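Local coordinates for protein GEO10716p1 (Drosophila melanogaster, PDB 7BTG) that probably removes phosphate from phosphorylated arginine residues of proteins, as an arginine phosphatase of the low molecular weight protein tyrosine phosphatase family, at residues A[4-10]-A[66-71]; A[28-33]-A[147-153]. The protein carries 1 engineered substitution. The contacts are given in a common frame with arbitrary orientation. Residues are numbered along the deposited sequence.

Interaction 1 (A[4-10]-A[66-71]). Engineered in segment 4-10: Ser-7 (natural residue Cys). With PO4 (phosphate ion), chain B; PO4 (phosphate ion), chain C.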
loop_
_atom_site.group_PDB
_atom_site.type_symbol
_atom_site.label_atom_id
_atom_site.label_comp_id
_atom_site.label_asym_id
_atom_site.label_seq_id
_atom_site.Cartn_x
_atom_site.Cartn_y
_atom_site.Cartn_z
ATOM N N LEU A 4 -0.821 6.090 3.195
ATOM C CA LEU A 4 -1.919 5.130 3.096
ATOM C C LEU A 4 -1.713 4.260 1.860
ATOM O O LEU A 4 -1.643 4.780 0.745
ATOM C CB LEU A 4 -3.262 5.858 3.011
ATOM C CG LEU A 4 -4.514 4.980 2.965
ATOM C CD1 LEU A 4 -4.733 4.315 4.311
ATOM C CD2 LEU A 4 -5.727 5.820 2.560
ATOM N N PHE A 5 -1.602 2.943 2.052
ATOM C CA PHE A 5 -1.546 2.017 0.929
ATOM C C PHE A 5 -2.955 1.528 0.603
ATOM O O PHE A 5 -3.753 1.263 1.505
ATOM C CB PHE A 5 -0.637 0.828 1.230
ATOM C CG PHE A 5 0.826 1.180 1.322
ATOM C CD1 PHE A 5 1.542 1.498 0.198
ATOM C CD2 PHE A 5 1.491 1.150 2.541
ATOM C CE1 PHE A 5 2.911 1.802 0.275
ATOM C CE2 PHE A 5 2.861 1.451 2.626
ATOM C CZ PHE A 5 3.562 1.780 1.488
ATOM N N VAL A 6 -3.267 1.412 -0.689
ATOM C CA VAL A 6 -4.619 1.066 -1.117
ATOM C C VAL A 6 -4.574 -0.082 -2.109
ATOM O O VAL A 6 -3.833 -0.035 -3.098
ATOM C CB VAL A 6 -5.358 2.272 -1.708
ATOM C CG1 VAL A 6 -6.723 1.828 -2.294
ATOM C CG2 VAL A 6 -5.587 3.292 -0.615
ATOM N N SER A 7 -5.342 -1.133 -1.823
ATOM C CA SER A 7 -5.557 -2.234 -2.743
ATOM C C SER A 7 -7.056 -2.452 -2.836
ATOM O O SER A 7 -7.818 -1.888 -2.052
ATOM C CB SER A 7 -4.835 -3.515 -2.292
ATOM O OG SER A 7 -5.213 -3.931 -0.986
ATOM N N ILE A 8 -7.503 -3.276 -3.790
ATOM C CA ILE A 8 -8.950 -3.395 -3.946
ATOM C C ILE A 8 -9.557 -4.078 -2.727
ATOM O O ILE A 8 -10.550 -3.601 -2.166
ATOM C CB ILE A 8 -9.324 -4.085 -5.275
ATOM C CG1 ILE A 8 -10.825 -3.950 -5.486
ATOM C CG2 ILE A 8 -8.936 -5.559 -5.323
ATOM C CD1 ILE A 8 -11.281 -4.312 -6.851
ATOM N N GLY A 9 -8.913 -5.128 -2.223
ATOM C CA GLY A 9 -9.505 -5.862 -1.124
ATOM C C GLY A 9 -9.037 -5.447 0.254
ATOM O O GLY A 9 -9.682 -5.791 1.239
ATOM N N ASN A 10 -7.908 -4.734 0.350
ATOM C CA ASN A 10 -7.273 -4.421 1.636
ATOM C C ASN A 10 -7.051 -5.685 2.458
ATOM O O ASN A 10 -7.277 -5.730 3.667
ATOM C CB ASN A 10 -8.072 -3.393 2.433
ATOM C CG ASN A 10 -7.300 -2.876 3.629
ATOM O OD1 ASN A 10 -7.879 -2.478 4.645
ATOM N ND2 ASN A 10 -5.971 -2.911 3.525
ATOM N N HIS A 66 -3.898 -6.146 10.899
ATOM C CA HIS A 66 -4.779 -5.151 10.299
ATOM C C HIS A 66 -6.147 -5.720 9.952
ATOM O O HIS A 66 -6.253 -6.777 9.331
ATOM C CB HIS A 66 -4.096 -4.603 9.039
ATOM C CG HIS A 66 -4.918 -3.627 8.263
ATOM N ND1 HIS A 66 -4.984 -2.293 8.593
ATOM C CD2 HIS A 66 -5.683 -3.783 7.157
ATOM C CE1 HIS A 66 -5.760 -1.666 7.728
ATOM N NE2 HIS A 66 -6.195 -2.546 6.844
ATOM N N LEU A 67 -7.199 -5.012 10.347
ATOM C CA LEU A 67 -8.547 -5.341 9.903
ATOM C C LEU A 67 -8.848 -4.618 8.592
ATOM O O LEU A 67 -8.674 -3.398 8.501
ATOM C CB LEU A 67 -9.571 -4.944 10.969
ATOM C CG LEU A 67 -9.571 -5.646 12.332
ATOM C CD1 LEU A 67 -10.453 -4.900 13.334
ATOM C CD2 LEU A 67 -10.007 -7.091 12.214
ATOM N N GLY A 68 -9.344 -5.358 7.601
ATOM C CA GLY A 68 -9.733 -4.741 6.344
ATOM C C GLY A 68 -10.756 -3.640 6.535
ATOM O O GLY A 68 -11.722 -3.823 7.280
ATOM N N ARG A 69 -10.538 -2.478 5.925
ATOM C CA ARG A 69 -11.479 -1.373 6.035
ATOM C C ARG A 69 -11.568 -0.647 4.699
ATOM O O ARG A 69 -10.694 -0.762 3.836
ATOM C CB ARG A 69 -11.096 -0.376 7.152
ATOM C CG ARG A 69 -9.873 0.495 6.831
ATOM C CD ARG A 69 -9.595 1.505 7.938
ATOM N NE ARG A 69 -8.499 2.426 7.618
ATOM C CZ ARG A 69 -8.649 3.547 6.909
ATOM N NH1 ARG A 69 -9.847 3.878 6.428
ATOM N NH2 ARG A 69 -7.604 4.340 6.674
ATOM N N MET A 70 -12.658 0.091 4.532
ATOM C CA MET A 70 -12.832 0.906 3.349
ATOM C C MET A 70 -12.079 2.209 3.522
ATOM O O MET A 70 -11.923 2.707 4.635
ATOM C CB MET A 70 -14.307 1.217 3.113
ATOM C CG MET A 70 -15.184 0.021 2.846
ATOM S SD MET A 70 -15.365 -0.348 1.085
ATOM C CE MET A 70 -14.908 1.196 0.313
ATOM N N ILE A 71 -11.584 2.751 2.408
ATOM C CA ILE A 71 -11.119 4.124 2.433
ATOM C C ILE A 71 -12.329 5.023 2.647
ATOM O O ILE A 71 -13.417 4.762 2.122
ATOM C CB ILE A 71 -10.357 4.478 1.141
ATOM C CG1 ILE A 71 -9.572 5.776 1.328
ATOM C CG2 ILE A 71 -11.303 4.624 -0.045
ATOM C CD1 ILE A 71 -8.636 6.088 0.200
HETATM P P PO4 B . -5.745 -7.065 -2.349
HETATM O O1 PO4 B . -5.974 -6.612 -0.920
HETATM O O2 PO4 B . -6.184 -8.498 -2.495
HETATM O O3 PO4 B . -4.291 -7.032 -2.755
HETATM O O4 PO4 B . -6.485 -6.148 -3.322
HETATM P P PO4 C . -3.328 -1.060 11.921
HETATM O O1 PO4 C . -2.369 -0.223 12.742
HETATM O O2 PO4 C . -2.645 -2.311 11.398
HETATM O O3 PO4 C . -4.471 -1.482 12.808
HETATM O O4 PO4 C . -3.908 -0.182 10.817
#

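Interaction 2 (A[28-33]-A[147-153])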
loop_
_atom_site.group_PDB
_atom_site.type_symbol
_atom_site.label_atom_id
_atom_site.label_comp_id
_atom_site.label_asym_id
_atom_site.label_seq_id
_atom_site.Cartn_x
_atom_site.Cartn_y
_atom_site.Cartn_z
ATOM N N ARG A 28 15.178 2.161 9.834
ATOM C CA ARG A 28 15.794 3.442 9.526
ATOM C C ARG A 28 15.624 4.455 10.642
ATOM O O ARG A 28 16.130 5.574 10.513
ATOM C CB ARG A 28 15.208 4.034 8.244
ATOM C CG ARG A 28 16.052 3.837 7.005
ATOM C CD ARG A 28 15.918 2.442 6.425
ATOM N NE ARG A 28 15.729 2.536 4.983
ATOM C CZ ARG A 28 15.947 1.549 4.125
ATOM N NH1 ARG A 28 16.376 0.363 4.553
ATOM N NH2 ARG A 28 15.733 1.755 2.836
ATOM N N ASN A 29 14.885 4.106 11.699
ATOM C CA ASN A 29 14.724 4.957 12.879
ATOM C C ASN A 29 14.156 6.333 12.522
ATOM O O ASN A 29 14.647 7.365 12.983
ATOM C CB ASN A 29 16.057 5.088 13.624
ATOM C CG ASN A 29 15.882 5.487 15.080
ATOM O OD1 ASN A 29 15.717 4.631 15.951
ATOM N ND2 ASN A 29 15.925 6.789 15.353
ATOM N N LEU A 30 13.104 6.358 11.711
ATOM C CA LEU A 30 12.555 7.626 11.251
ATOM C C LEU A 30 11.452 8.143 12.168
ATOM O O LEU A 30 10.812 7.398 12.910
ATOM C CB LEU A 30 11.990 7.511 9.833
ATOM C CG LEU A 30 12.834 6.982 8.681
ATOM C CD1 LEU A 30 12.161 7.382 7.383
ATOM C CD2 LEU A 30 14.254 7.509 8.744
ATOM N N GLN A 31 11.223 9.444 12.076
ATOM C CA GLN A 31 10.095 10.110 12.710
ATOM C C GLN A 31 9.627 11.186 11.735
ATOM O O GLN A 31 10.397 11.552 10.842
ATOM C CB GLN A 31 10.511 10.719 14.048
ATOM C CG GLN A 31 10.859 9.702 15.123
ATOM C CD GLN A 31 12.282 9.877 15.651
ATOM O OE1 GLN A 31 12.582 10.866 16.308
ATOM N NE2 GLN A 31 13.148 8.900 15.393
ATOM N N ASP A 32 8.394 11.681 11.836
ATOM C CA ASP A 32 7.330 11.124 12.647
ATOM C C ASP A 32 6.356 10.492 11.664
ATOM O O ASP A 32 5.520 11.183 11.077
ATOM C CB ASP A 32 6.659 12.204 13.489
ATOM C CG ASP A 32 5.864 11.630 14.648
ATOM O OD1 ASP A 32 5.773 10.379 14.734
ATOM O OD2 ASP A 32 5.335 12.432 15.464
ATOM N N TRP A 33 6.486 9.180 11.480
ATOM C CA TRP A 33 5.849 8.466 10.386
ATOM C C TRP A 33 4.619 7.721 10.867
ATOM O O TRP A 33 4.611 7.137 11.955
ATOM C CB TRP A 33 6.819 7.482 9.739
ATOM C CG TRP A 33 7.757 8.128 8.765
ATOM C CD1 TRP A 33 8.746 9.028 9.050
ATOM C CD2 TRP A 33 7.796 7.926 7.354
ATOM N NE1 TRP A 33 9.396 9.400 7.900
ATOM C CE2 TRP A 33 8.834 8.734 6.843
ATOM C CE3 TRP A 33 7.057 7.140 6.470
ATOM C CZ2 TRP A 33 9.146 8.776 5.488
ATOM C CZ3 TRP A 33 7.370 7.184 5.126
ATOM C CH2 TRP A 33 8.402 7.994 4.647
ATOM N N GLU A 147 11.451 0.984 -0.885
ATOM C CA GLU A 147 12.846 1.385 -0.722
ATOM C C GLU A 147 13.174 2.606 -1.567
ATOM O O GLU A 147 13.712 3.596 -1.061
ATOM C CB GLU A 147 13.763 0.230 -1.085
ATOM C CG GLU A 147 13.530 -0.960 -0.224
ATOM C CD GLU A 147 14.778 -1.697 0.077
ATOM O OE1 GLU A 147 15.733 -1.060 0.562
ATOM O OE2 GLU A 147 14.805 -2.912 -0.201
ATOM N N ARG A 148 12.847 2.563 -2.859
ATOM C CA ARG A 148 13.155 3.722 -3.692
ATOM C C ARG A 148 12.335 4.933 -3.283
ATOM O O ARG A 148 12.822 6.062 -3.373
ATOM C CB ARG A 148 12.957 3.376 -5.167
ATOM C CG ARG A 148 13.872 2.248 -5.576
ATOM C CD ARG A 148 14.135 2.184 -7.038
ATOM N NE ARG A 148 14.997 1.044 -7.331
ATOM C CZ ARG A 148 16.328 1.075 -7.283
ATOM N NH1 ARG A 148 16.957 2.191 -6.963
ATOM N NH2 ARG A 148 17.029 -0.014 -7.558
ATOM N N PHE A 149 11.114 4.720 -2.792
ATOM C CA PHE A 149 10.309 5.842 -2.325
ATOM C C PHE A 149 10.974 6.556 -1.153
ATOM O O PHE A 149 10.998 7.791 -1.099
ATOM C CB PHE A 149 8.907 5.372 -1.934
ATOM C CG PHE A 149 8.156 6.374 -1.091
ATOM C CD1 PHE A 149 7.894 6.118 0.247
ATOM C CD2 PHE A 149 7.750 7.572 -1.621
ATOM C CE1 PHE A 149 7.210 7.022 1.029
ATOM C CE2 PHE A 149 7.070 8.499 -0.841
ATOM C CZ PHE A 149 6.805 8.222 0.486
ATOM N N LEU A 150 11.491 5.792 -0.185
ATOM C CA LEU A 150 12.118 6.418 0.978
ATOM C C LEU A 150 13.383 7.164 0.572
ATOM O O LEU A 150 13.636 8.280 1.040
ATOM C CB LEU A 150 12.440 5.361 2.032
ATOM C CG LEU A 150 11.319 4.714 2.844
ATOM C CD1 LEU A 150 11.864 3.466 3.505
ATOM C CD2 LEU A 150 10.777 5.673 3.891
ATOM N N GLN A 151 14.174 6.556 -0.314
ATOM C CA GLN A 151 15.363 7.189 -0.863
ATOM C C GLN A 151 15.040 8.529 -1.491
ATOM O O GLN A 151 15.864 9.448 -1.446
ATOM C CB GLN A 151 15.996 6.253 -1.891
ATOM C CG GLN A 151 17.293 6.737 -2.491
ATOM C CD GLN A 151 17.465 6.305 -3.943
ATOM O OE1 GLN A 151 17.319 5.126 -4.274
ATOM N NE2 GLN A 151 17.763 7.264 -4.819
ATOM N N HIS A 152 13.841 8.670 -2.066
ATOM C CA HIS A 152 13.487 9.901 -2.765
ATOM C C HIS A 152 12.936 10.959 -1.827
ATOM O O HIS A 152 13.146 12.152 -2.062
ATOM C CB HIS A 152 12.467 9.614 -3.867
ATOM C CG HIS A 152 12.993 8.740 -4.966
ATOM N ND1 HIS A 152 14.032 7.849 -4.779
ATOM C CD2 HIS A 152 12.630 8.626 -6.267
ATOM C CE1 HIS A 152 14.282 7.220 -5.915
ATOM N NE2 HIS A 152 13.446 7.673 -6.834
ATOM N N TYR A 153 12.236 10.553 -0.764
ATOM C CA TYR A 153 11.652 11.542 0.132
ATOM C C TYR A 153 12.710 12.174 1.027
ATOM O O TYR A 153 12.601 13.356 1.370
ATOM C CB TYR A 153 10.532 10.907 0.961
ATOM C CG TYR A 153 10.242 11.616 2.270
ATOM C CD1 TYR A 153 9.303 12.641 2.347
ATOM C CD2 TYR A 153 10.915 11.253 3.434
ATOM C CE1 TYR A 153 9.046 13.283 3.561
ATOM C CE2 TYR A 153 10.672 11.884 4.634
ATOM C CZ TYR A 153 9.739 12.895 4.700
ATOM O OH TYR A 153 9.519 13.508 5.921
HETATM O O HOH W 1 15.837 3.252 0.906
#

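Interaction 1 (A[4-10]-A[66-71])
The carboxamide of Asn-10 lies against the backbone of Gly-68, with OD1 of Asn-10 3.4 Å from CA of Gly-68. That oxygen accepts two nearly straight hydrogen bonds, from NE2 of His-66 (2.8 Å to Asn-10 OD1, 164°) and from the backbone N of Arg-69 (3.0 Å to Asn-10 OD1, 165°). Asn-10 itself has positive phi (53/44), a left-handed backbone whose side chain is further held through ND2 by Ser-14 and Ser-37. His-66 uses its other ring nitrogen, ND1, to donate to O4 of the chain C phosphate at 3.2 Å; this oxygen and OD1 of Asn-10 both lie at the ring edge, near its plane. Toward Leu-4 and Ile-71 the contact turns apolar: CD1 of Ile-71 meets CD2 of Leu-4 at 3.8 Å and CG2 of Val-6 at 4.2 Å. Arg-69 brings NH2 to 3.7 Å from CD1 of Leu-4, while its charge is paired with Asp-36 and Asp-75. Further along the segment, engineered Ser-7 stands in place of the natural Cys, and the N of Gly-9 donates to O4 of the chain B phosphate at 2.9 Å. A loop running from a strand to Arg-13, whose NE also binds phosphate, with an asparagine in left-handed conformation, is the CX5R phosphate-binding P-loop of low molecular weight phosphatases.

Interaction 2 (A[28-33]-A[147-153])
Glu-147 opens the helical face, its OE1 making a long salt bridge of 3.6 Å to NH2 of Arg-28. A water also bridges the two residues, donating to O of Glu-147 at 2.9 Å and weakly accepting from NH2 of Arg-28. Phe-149 follows, its CE1 3.9 Å from CH2 of Trp-33; its ring also meets Tyr-81 and Phe-83 edge-to-face. One residue on, Leu-150 points at the loop, with CD2 3.4 Å from CH2 of Trp-33 and 4.1 Å from CD1 of Leu-30. Tyr-153, one turn later, offers its ring face to the edge of Trp-33: the six-membered ring of Trp-33 and the ring of Tyr-153 have centroids 5.3 Å apart and planes at 86°, a T-shaped pair. The loop itself starts where Asn-29, with positive phi, ends helix 13-27 in a Schellman motif. Helix 133-154 thus packs on the helix-to-strand turn of the beta-alpha-beta crossover formed by 2-7, 13-27 and 34-39, in the parallel-sheet alpha/beta fold of this family.

Interactions 1 and 2 sit on opposite sides of the chain's centre, their own centres about 21 Å apart, and do not touch. Their nearest approach is across the aromatic core, CZ of Phe-5 lying 6.3 Å from CD1 of Phe-149, and Phe-83 bridges the gap by meeting both rings. Leu-21 of helix 13-27 is a second intermediary, touched by Phe-5, Trp-33 and Leu-150. That helix follows the P-loop and leads into 28-33, so one crossover unit contributes to both contacts. Only interaction 1 lies at the P-loop phosphate: N of Gly-9 reaches O4 of the chain B phosphate at 2.9 Å, while CD1 of Phe-149 in interaction 2 is 19.2 Å from P of that ion.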